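Local atomic coordinates of XPF endonuclease (Aeropyrum pernix, PDB entry 2BGW), a protein that probably cuts DNA as a magnesium-binding, structure-specific endonuclease of nucleotide excision repair. Residues I50-T55 against V82-E87; L38-Y43 against A72-E77; P23-S28 against D122-A127. All blocks are in the same frame, centred on the assembly; numbering follows the deposited sequence.

Contact 1 of 3, residues I50-T55 against V82-E87; sequences IVERKT and VFIIVE. With MG (magnesium ion), chain E; SO4 (sulfate ion), chain G.
The guanidinium of R53 is met at its edge, by the E87 carboxylate at one place and by a bound sulfate at another. R53 grips side-on: NE donates to E87 OE1 at 3.2 Å, with the acceptor close to the guanidinium plane, while NH2 meets E87 OE2 at 2.4 Å. The two planes are 59° apart, and both nitrogens reach the carboxylate from above its plane. NH1 gives a further hydrogen bond to sulfate O1. An extended R53 chain, CG anti to the backbone N (chi1 178°), lays the guanidinium along the same face of the sheet as E87, whose CG is also anti to N. E87 OE1 accepts from T126 as well.

Beneath these groups run two parallel strands in direct register, V51 beside F83 and R53 beside I85. Their hydrogen bonds alternate: I50 O receives F83 N at 3.0 Å, nearly straight, and E52 N then turns to F83 O. On the R53 face, V51 CG1 packs on I85 CD1 at 3.7 Å. On the other face I50 CG2 rests beside V82 CG1, and L75 of helix 67-78 covers them both. Helices 56-65 and 67-78 make the connection between these parallel neighbours, a beta-alpha-beta crossover.

E52, R53 and K54 belong to the ERKxxxD signature of XPF nucleases, completed by D58. E52 bends at chi2 and binds magnesium through OE2 at 2.3 Å, with D42 as the other carboxylate ligand; the carbonyl O of R53, also part of the site, lies 2.6 Å from the ion. K54 NZ turns to Q71 and makes a long salt bridge to E52 OE2. Alternation thus puts the metal ligand E52 and the ion pair R53–E87 on opposite faces, and the buried E87 is likely to stay ionised beside the arginine.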
# COMPACT_ATOMS: atom_id res chain seq x y z
N ILE A 50 0.25 3.92 -2.56
CA ILE A 50 -1.10 3.59 -2.98
C ILE A 50 -1.97 3.48 -1.72
O ILE A 50 -1.48 3.09 -0.65
CB ILE A 50 -1.15 2.29 -3.84
CG1 ILE A 50 -2.50 2.12 -4.52
CG2 ILE A 50 -0.89 1.06 -3.01
CD1 ILE A 50 -2.65 2.92 -5.73
N VAL A 51 -3.24 3.86 -1.86
CA VAL A 51 -4.21 3.85 -0.78
C VAL A 51 -5.41 3.02 -1.20
O VAL A 51 -5.94 3.18 -2.32
CB VAL A 51 -4.69 5.30 -0.45
CG1 VAL A 51 -5.96 5.30 0.41
CG2 VAL A 51 -3.60 6.07 0.23
N GLU A 52 -5.83 2.14 -0.30
CA GLU A 52 -6.97 1.27 -0.51
C GLU A 52 -7.93 1.65 0.58
O GLU A 52 -7.56 1.62 1.74
CB GLU A 52 -6.51 -0.21 -0.40
CG GLU A 52 -7.55 -1.32 -0.44
CD GLU A 52 -8.65 -1.10 -1.48
OE1 GLU A 52 -8.36 -0.69 -2.64
OE2 GLU A 52 -9.83 -1.35 -1.14
N ARG A 53 -9.12 2.09 0.22
CA ARG A 53 -10.10 2.57 1.21
C ARG A 53 -11.12 1.50 1.46
O ARG A 53 -11.66 0.94 0.52
CB ARG A 53 -10.83 3.81 0.71
CG ARG A 53 -11.86 4.32 1.67
CD ARG A 53 -12.84 5.24 0.97
NE ARG A 53 -13.99 5.59 1.80
CZ ARG A 53 -15.26 5.29 1.50
NH1 ARG A 53 -15.54 4.63 0.39
NH2 ARG A 53 -16.25 5.66 2.30
N LYS A 54 -11.38 1.24 2.73
CA LYS A 54 -12.34 0.21 3.13
C LYS A 54 -13.11 0.62 4.37
O LYS A 54 -12.51 1.07 5.35
CB LYS A 54 -11.57 -1.07 3.41
CG LYS A 54 -12.03 -2.20 2.58
CD LYS A 54 -10.88 -2.92 1.97
CE LYS A 54 -11.34 -3.49 0.66
NZ LYS A 54 -10.44 -4.59 0.34
N THR A 55 -14.43 0.50 4.30
CA THR A 55 -15.30 0.68 5.48
C THR A 55 -15.00 -0.46 6.46
O THR A 55 -14.65 -1.58 6.03
CB THR A 55 -16.77 0.54 5.14
OG1 THR A 55 -16.94 -0.66 4.39
CG2 THR A 55 -17.30 1.73 4.34
N VAL A 82 2.07 0.94 1.12
CA VAL A 82 0.64 0.64 0.98
C VAL A 82 -0.10 1.07 2.22
O VAL A 82 0.20 0.62 3.31
CB VAL A 82 0.40 -0.90 0.76
CG1 VAL A 82 -1.04 -1.16 0.49
CG2 VAL A 82 1.21 -1.42 -0.39
N PHE A 83 -1.09 1.93 2.07
CA PHE A 83 -1.94 2.29 3.19
C PHE A 83 -3.26 1.69 2.94
O PHE A 83 -3.84 1.91 1.87
CB PHE A 83 -2.12 3.81 3.32
CG PHE A 83 -0.92 4.50 3.89
CD1 PHE A 83 -0.07 5.22 3.08
CD2 PHE A 83 -0.62 4.40 5.25
CE1 PHE A 83 1.03 5.85 3.62
CE2 PHE A 83 0.51 5.03 5.80
CZ PHE A 83 1.33 5.74 4.98
N ILE A 84 -3.75 0.91 3.90
CA ILE A 84 -5.17 0.56 3.93
C ILE A 84 -5.82 1.41 4.98
O ILE A 84 -5.38 1.43 6.12
CB ILE A 84 -5.44 -0.89 4.25
CG1 ILE A 84 -5.00 -1.76 3.07
CG2 ILE A 84 -6.91 -1.06 4.53
CD1 ILE A 84 -4.69 -3.17 3.42
N ILE A 85 -6.84 2.14 4.57
CA ILE A 85 -7.52 3.02 5.48
C ILE A 85 -8.82 2.39 5.85
O ILE A 85 -9.67 2.16 4.98
CB ILE A 85 -7.81 4.41 4.86
CG1 ILE A 85 -6.51 5.23 4.78
CG2 ILE A 85 -8.89 5.14 5.67
CD1 ILE A 85 -6.63 6.42 3.88
N VAL A 86 -8.99 2.10 7.13
CA VAL A 86 -10.23 1.50 7.59
C VAL A 86 -11.16 2.55 8.18
O VAL A 86 -10.86 3.22 9.19
CB VAL A 86 -9.98 0.34 8.53
CG1 VAL A 86 -11.29 -0.29 8.91
CG2 VAL A 86 -9.05 -0.69 7.88
N GLU A 87 -12.29 2.71 7.51
CA GLU A 87 -13.25 3.75 7.82
C GLU A 87 -14.41 3.22 8.68
O GLU A 87 -15.22 2.39 8.21
CB GLU A 87 -13.77 4.31 6.50
CG GLU A 87 -14.83 5.38 6.58
CD GLU A 87 -15.01 6.04 5.24
OE1 GLU A 87 -14.04 6.68 4.77
OE2 GLU A 87 -16.12 5.91 4.64
MG MG E . -11.61 -0.15 -1.89
S SO4 G . -18.98 3.98 -0.22
O1 SO4 G . -17.93 4.53 -1.06
O2 SO4 G . -18.51 2.68 0.29
O3 SO4 G . -19.26 4.88 0.91
O4 SO4 G . -20.18 3.88 -1.06

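Contact 2 of 3, residues L38-Y43 against A72-E77; sequences LPMGDY and ASRLAE. With MG (magnesium ion), chain E; SO4 (sulfate ion), chain H; nucleotides of chain C.
M40 buries more surface here than any other residue, its side chain directed from the loop onto helix 67-78. CG takes the crowded position between the backbone N and the carbonyl carbon (chi1 61°), and a bend at chi3 brings CE round to the helix. There M40 and L75 run antiparallel, alongside one another: L75 CD2 touches M40 CE at 3.7 Å and M40 CG at 3.8 Å. L75, with its CG beside its own backbone N, also leans on I50 and E52, so it lies between the loop and the metal-bearing strand.

This loop leads from strand 32-36 into strand 43-46 of the nuclease sheet, which it enters through a classic beta bulge in which D42 and Y43 together stand across from V51. D42 OD2 binds magnesium at 2.4 Å beside E52, as the aspartate of a PD-(D/E)XK-type metal site.

R74 is the exposed partner. Its chain bends at chi3, and NH2 comes to 3.5 Å from M40 CB. A sulfate, probably from the crystallisation liquor, lies with O4 over one face of the guanidinium; its O2 accepts a hydrogen bond from G41 N at 2.9 Å. G41 has a positive phi (74°), and a side chain there would be brought close to L75 CD2. Along the helix, A76 O accepts from N6 of the DNA base DA15 of chain C at 2.9 Å.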
# COMPACT_ATOMS: atom_id res chain seq x y z
N LEU A 38 -7.33 2.92 -12.38
CA LEU A 38 -5.99 2.57 -11.93
C LEU A 38 -5.87 1.06 -11.93
O LEU A 38 -6.88 0.39 -11.82
CB LEU A 38 -5.76 3.05 -10.50
CG LEU A 38 -5.94 4.52 -10.20
CD1 LEU A 38 -5.94 4.72 -8.72
CD2 LEU A 38 -4.82 5.25 -10.86
N PRO A 39 -4.65 0.53 -12.04
CA PRO A 39 -4.56 -0.92 -12.03
C PRO A 39 -5.10 -1.50 -10.73
O PRO A 39 -5.77 -2.54 -10.74
CB PRO A 39 -3.06 -1.17 -12.13
CG PRO A 39 -2.48 0.07 -12.63
CD PRO A 39 -3.33 1.17 -12.17
N MET A 40 -4.83 -0.81 -9.62
CA MET A 40 -5.11 -1.31 -8.27
C MET A 40 -5.30 -0.21 -7.23
O MET A 40 -4.76 0.87 -7.39
CB MET A 40 -3.99 -2.27 -7.81
CG MET A 40 -2.63 -1.67 -7.72
SD MET A 40 -1.37 -2.92 -8.02
CE MET A 40 -1.50 -3.92 -6.56
N GLY A 41 -6.07 -0.49 -6.19
CA GLY A 41 -6.28 0.44 -5.09
C GLY A 41 -7.19 1.58 -5.49
O GLY A 41 -7.64 1.63 -6.62
N ASP A 42 -7.42 2.52 -4.57
CA ASP A 42 -8.47 3.50 -4.77
C ASP A 42 -7.95 4.88 -4.92
O ASP A 42 -8.57 5.70 -5.58
CB ASP A 42 -9.49 3.49 -3.63
CG ASP A 42 -9.96 2.08 -3.29
OD1 ASP A 42 -10.07 1.22 -4.21
OD2 ASP A 42 -10.20 1.83 -2.08
N TYR A 43 -6.82 5.15 -4.29
CA TYR A 43 -6.23 6.47 -4.41
C TYR A 43 -4.75 6.36 -4.67
O TYR A 43 -4.03 5.74 -3.91
CB TYR A 43 -6.47 7.28 -3.15
CG TYR A 43 -7.89 7.62 -2.95
CD1 TYR A 43 -8.73 6.77 -2.25
CD2 TYR A 43 -8.43 8.78 -3.48
CE1 TYR A 43 -10.07 7.06 -2.07
CE2 TYR A 43 -9.76 9.09 -3.30
CZ TYR A 43 -10.57 8.21 -2.59
OH TYR A 43 -11.89 8.48 -2.41
N ALA A 72 -4.22 -7.62 -0.72
CA ALA A 72 -3.20 -7.07 0.13
C ALA A 72 -1.85 -7.28 -0.48
O ALA A 72 -1.07 -6.35 -0.58
CB ALA A 72 -3.24 -7.71 1.53
N SER A 73 -1.59 -8.51 -0.87
CA SER A 73 -0.29 -8.91 -1.41
C SER A 73 -0.03 -8.31 -2.81
O SER A 73 1.12 -8.05 -3.16
CB SER A 73 -0.19 -10.44 -1.46
OG SER A 73 -1.25 -10.98 -2.26
N ARG A 74 -1.08 -8.09 -3.59
CA ARG A 74 -0.92 -7.40 -4.84
C ARG A 74 -0.38 -5.99 -4.58
O ARG A 74 0.68 -5.61 -5.12
CB ARG A 74 -2.24 -7.33 -5.59
CG ARG A 74 -2.07 -7.79 -7.03
CD ARG A 74 -3.39 -7.99 -7.72
NE ARG A 74 -4.05 -6.70 -7.93
CZ ARG A 74 -4.82 -6.42 -8.98
NH1 ARG A 74 -5.01 -7.35 -9.93
NH2 ARG A 74 -5.39 -5.23 -9.10
N LEU A 75 -1.09 -5.23 -3.73
CA LEU A 75 -0.69 -3.88 -3.44
C LEU A 75 0.74 -3.83 -2.96
O LEU A 75 1.52 -3.00 -3.42
CB LEU A 75 -1.64 -3.25 -2.44
CG LEU A 75 -3.09 -3.07 -2.89
CD1 LEU A 75 -3.93 -2.70 -1.68
CD2 LEU A 75 -3.32 -2.06 -3.99
N ALA A 76 1.11 -4.75 -2.09
CA ALA A 76 2.43 -4.74 -1.49
C ALA A 76 3.53 -5.09 -2.47
O ALA A 76 4.68 -4.68 -2.29
CB ALA A 76 2.45 -5.67 -0.29
N GLU A 77 3.18 -5.86 -3.50
CA GLU A 77 4.11 -6.22 -4.59
C GLU A 77 4.38 -5.03 -5.49
O GLU A 77 5.48 -4.87 -5.98
CB GLU A 77 3.49 -7.31 -5.46
CG GLU A 77 4.44 -8.01 -6.43
CD GLU A 77 3.73 -8.95 -7.43
OE1 GLU A 77 2.54 -9.31 -7.25
OE2 GLU A 77 4.39 -9.34 -8.42
MG MG E . -11.61 -0.15 -1.89
S SO4 H . -7.53 -4.24 -6.37
O1 SO4 H . -7.83 -3.94 -7.79
O2 SO4 H . -6.52 -3.32 -5.84
O3 SO4 H . -8.70 -3.94 -5.55
O4 SO4 H . -7.10 -5.67 -6.21
P DA C 15 4.73 -14.18 -5.99
OP1 DA C 15 4.53 -15.62 -6.24
OP2 DA C 15 4.11 -13.19 -6.91
O5' DA C 15 4.22 -13.90 -4.50
C5' DA C 15 4.72 -14.79 -3.50
C4' DA C 15 4.51 -14.20 -2.13
O4' DA C 15 5.28 -12.97 -2.03
C3' DA C 15 3.05 -13.81 -1.90
O3' DA C 15 2.44 -14.67 -0.94
C2' DA C 15 3.10 -12.35 -1.45
C1' DA C 15 4.59 -12.12 -1.14
N9 DA C 15 4.92 -10.71 -1.28
C8 DA C 15 4.68 -9.90 -2.36
N7 DA C 15 5.05 -8.65 -2.16
C5 DA C 15 5.54 -8.64 -0.86
C6 DA C 15 6.06 -7.60 -0.05
N6 DA C 15 6.21 -6.33 -0.46
N1 DA C 15 6.44 -7.93 1.20
C2 DA C 15 6.30 -9.21 1.58
N3 DA C 15 5.81 -10.26 0.92
C4 DA C 15 5.45 -9.90 -0.31

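Contact 3 of 3, residues P23-S28 against D122-A127; sequences PSILES and DPKGTA
I25 and A127 form the tight part of this contact. I25 CG2, anti to the backbone N, presses on A127 CB at 3.6 Å, and the small alanine lets the helices draw near. The neighbouring L26 adds its own branch from the inner side: CD2 lies 3.3 Å from A127 O, while CG approaches A127 CB at 4.2 Å. Beyond, I25 CD1 reaches the start of the second helix, lying 3.9 Å from P123 CB and beside the backbone of K124. An alanine in place of I25 keeps CB near A127 but lacks CG2 and CD1, so the reach to P123 would be gone and the helix pair would probably loosen.

The two segments cross at -51°, and both helices pack on one face of the mixed sheet of the ERCC4 nuclease domain, where L26 also meets Y43 and V33. Helix 123-137 starts with an N-cap: D122 OD2 accepts from G125 N at 3.0 Å.

Outward the packing thins. I25 stays partly exposed, and of the side chain of the extended, solvent-exposed K124 the CG comes nearest, 4.3 Å from I25 CG2. Its end leads away, to a salt bridge between NZ and E99 of the second subunit.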
# COMPACT_ATOMS: atom_id res chain seq x y z
N PRO A 23 -14.03 11.82 -2.63
CA PRO A 23 -13.53 12.80 -3.61
C PRO A 23 -14.00 14.25 -3.45
O PRO A 23 -13.17 15.15 -3.50
CB PRO A 23 -13.99 12.23 -4.95
CG PRO A 23 -13.96 10.76 -4.71
CD PRO A 23 -14.48 10.60 -3.31
N SER A 24 -15.30 14.48 -3.25
CA SER A 24 -15.82 15.85 -3.04
C SER A 24 -15.25 16.49 -1.81
O SER A 24 -14.95 17.68 -1.81
CB SER A 24 -17.34 15.85 -2.91
OG SER A 24 -17.88 15.02 -3.92
N ILE A 25 -15.10 15.70 -0.76
CA ILE A 25 -14.44 16.20 0.43
C ILE A 25 -13.00 16.58 0.11
O ILE A 25 -12.55 17.67 0.47
CB ILE A 25 -14.51 15.22 1.61
CG1 ILE A 25 -15.97 14.88 1.90
CG2 ILE A 25 -13.92 15.86 2.84
CD1 ILE A 25 -16.13 13.75 2.89
N LEU A 26 -12.30 15.69 -0.60
CA LEU A 26 -10.92 15.93 -1.01
C LEU A 26 -10.77 17.21 -1.81
O LEU A 26 -9.86 18.00 -1.57
CB LEU A 26 -10.39 14.75 -1.81
CG LEU A 26 -9.66 13.71 -0.99
CD1 LEU A 26 -9.27 12.55 -1.86
CD2 LEU A 26 -8.43 14.27 -0.28
N GLU A 27 -11.67 17.43 -2.75
CA GLU A 27 -11.63 18.64 -3.53
C GLU A 27 -11.93 19.86 -2.68
O GLU A 27 -11.42 20.96 -2.91
CB GLU A 27 -12.62 18.53 -4.66
CG GLU A 27 -12.16 17.65 -5.74
CD GLU A 27 -13.25 17.43 -6.74
OE1 GLU A 27 -14.36 17.98 -6.52
OE2 GLU A 27 -13.02 16.70 -7.73
N SER A 28 -12.75 19.64 -1.67
CA SER A 28 -13.12 20.71 -0.77
C SER A 28 -11.98 21.14 0.11
O SER A 28 -11.98 22.25 0.58
CB SER A 28 -14.26 20.26 0.10
OG SER A 28 -15.14 21.35 0.30
N ASP A 122 -15.01 8.46 9.56
CA ASP A 122 -15.99 8.72 8.54
C ASP A 122 -15.18 9.07 7.33
O ASP A 122 -13.98 9.24 7.46
CB ASP A 122 -16.86 9.92 8.93
CG ASP A 122 -16.12 10.95 9.77
OD1 ASP A 122 -16.69 11.40 10.77
OD2 ASP A 122 -14.97 11.33 9.45
N PRO A 123 -15.82 9.18 6.15
CA PRO A 123 -15.21 9.71 4.92
C PRO A 123 -14.30 10.95 5.09
O PRO A 123 -13.18 10.97 4.57
CB PRO A 123 -16.44 10.08 4.08
CG PRO A 123 -17.41 9.01 4.42
CD PRO A 123 -17.21 8.75 5.90
N LYS A 124 -14.79 11.96 5.82
CA LYS A 124 -14.03 13.18 6.06
C LYS A 124 -12.68 12.85 6.68
O LYS A 124 -11.69 13.48 6.37
CB LYS A 124 -14.82 14.12 6.98
CG LYS A 124 -14.27 15.51 7.09
CD LYS A 124 -14.55 16.11 8.43
CE LYS A 124 -14.26 17.61 8.43
NZ LYS A 124 -14.23 18.15 9.83
N GLY A 125 -12.66 11.86 7.54
CA GLY A 125 -11.42 11.43 8.16
C GLY A 125 -10.49 10.82 7.12
O GLY A 125 -9.29 11.09 7.10
N THR A 126 -11.06 9.99 6.25
CA THR A 126 -10.29 9.34 5.20
C THR A 126 -9.76 10.40 4.26
O THR A 126 -8.56 10.40 3.92
CB THR A 126 -11.15 8.32 4.44
OG1 THR A 126 -11.82 7.50 5.41
CG2 THR A 126 -10.30 7.45 3.54
N ALA A 127 -10.64 11.35 3.92
CA ALA A 127 -10.29 12.49 3.10
C ALA A 127 -9.19 13.35 3.73
O ALA A 127 -8.29 13.83 3.03
CB ALA A 127 -11.49 13.27 2.81

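How the contacts relate
Contact 1 is the buried centre of the nuclease domain; contacts 2 and 3 are partly buried: one joins loop 38-43 to the helix on the sheet's E52 face, the other pairs two helices on the R53 face. Contacts 1 and 2 share the magnesium site: D42 OD2 is 2.6 Å from R53 N, a probable hydrogen bond. Contact 3 adjoins contact 1 where P123 and T126 pack against E87 and I85, and contact 2 where Y43 packs on P23 and L26. The chemistry follows place: backbone bonds and one ion pair between strands, thioether and leucine beside sulfate and DNA in contact 2, and apolar helix packing about 21 Å (nearest atoms) from the DNA in contact 3.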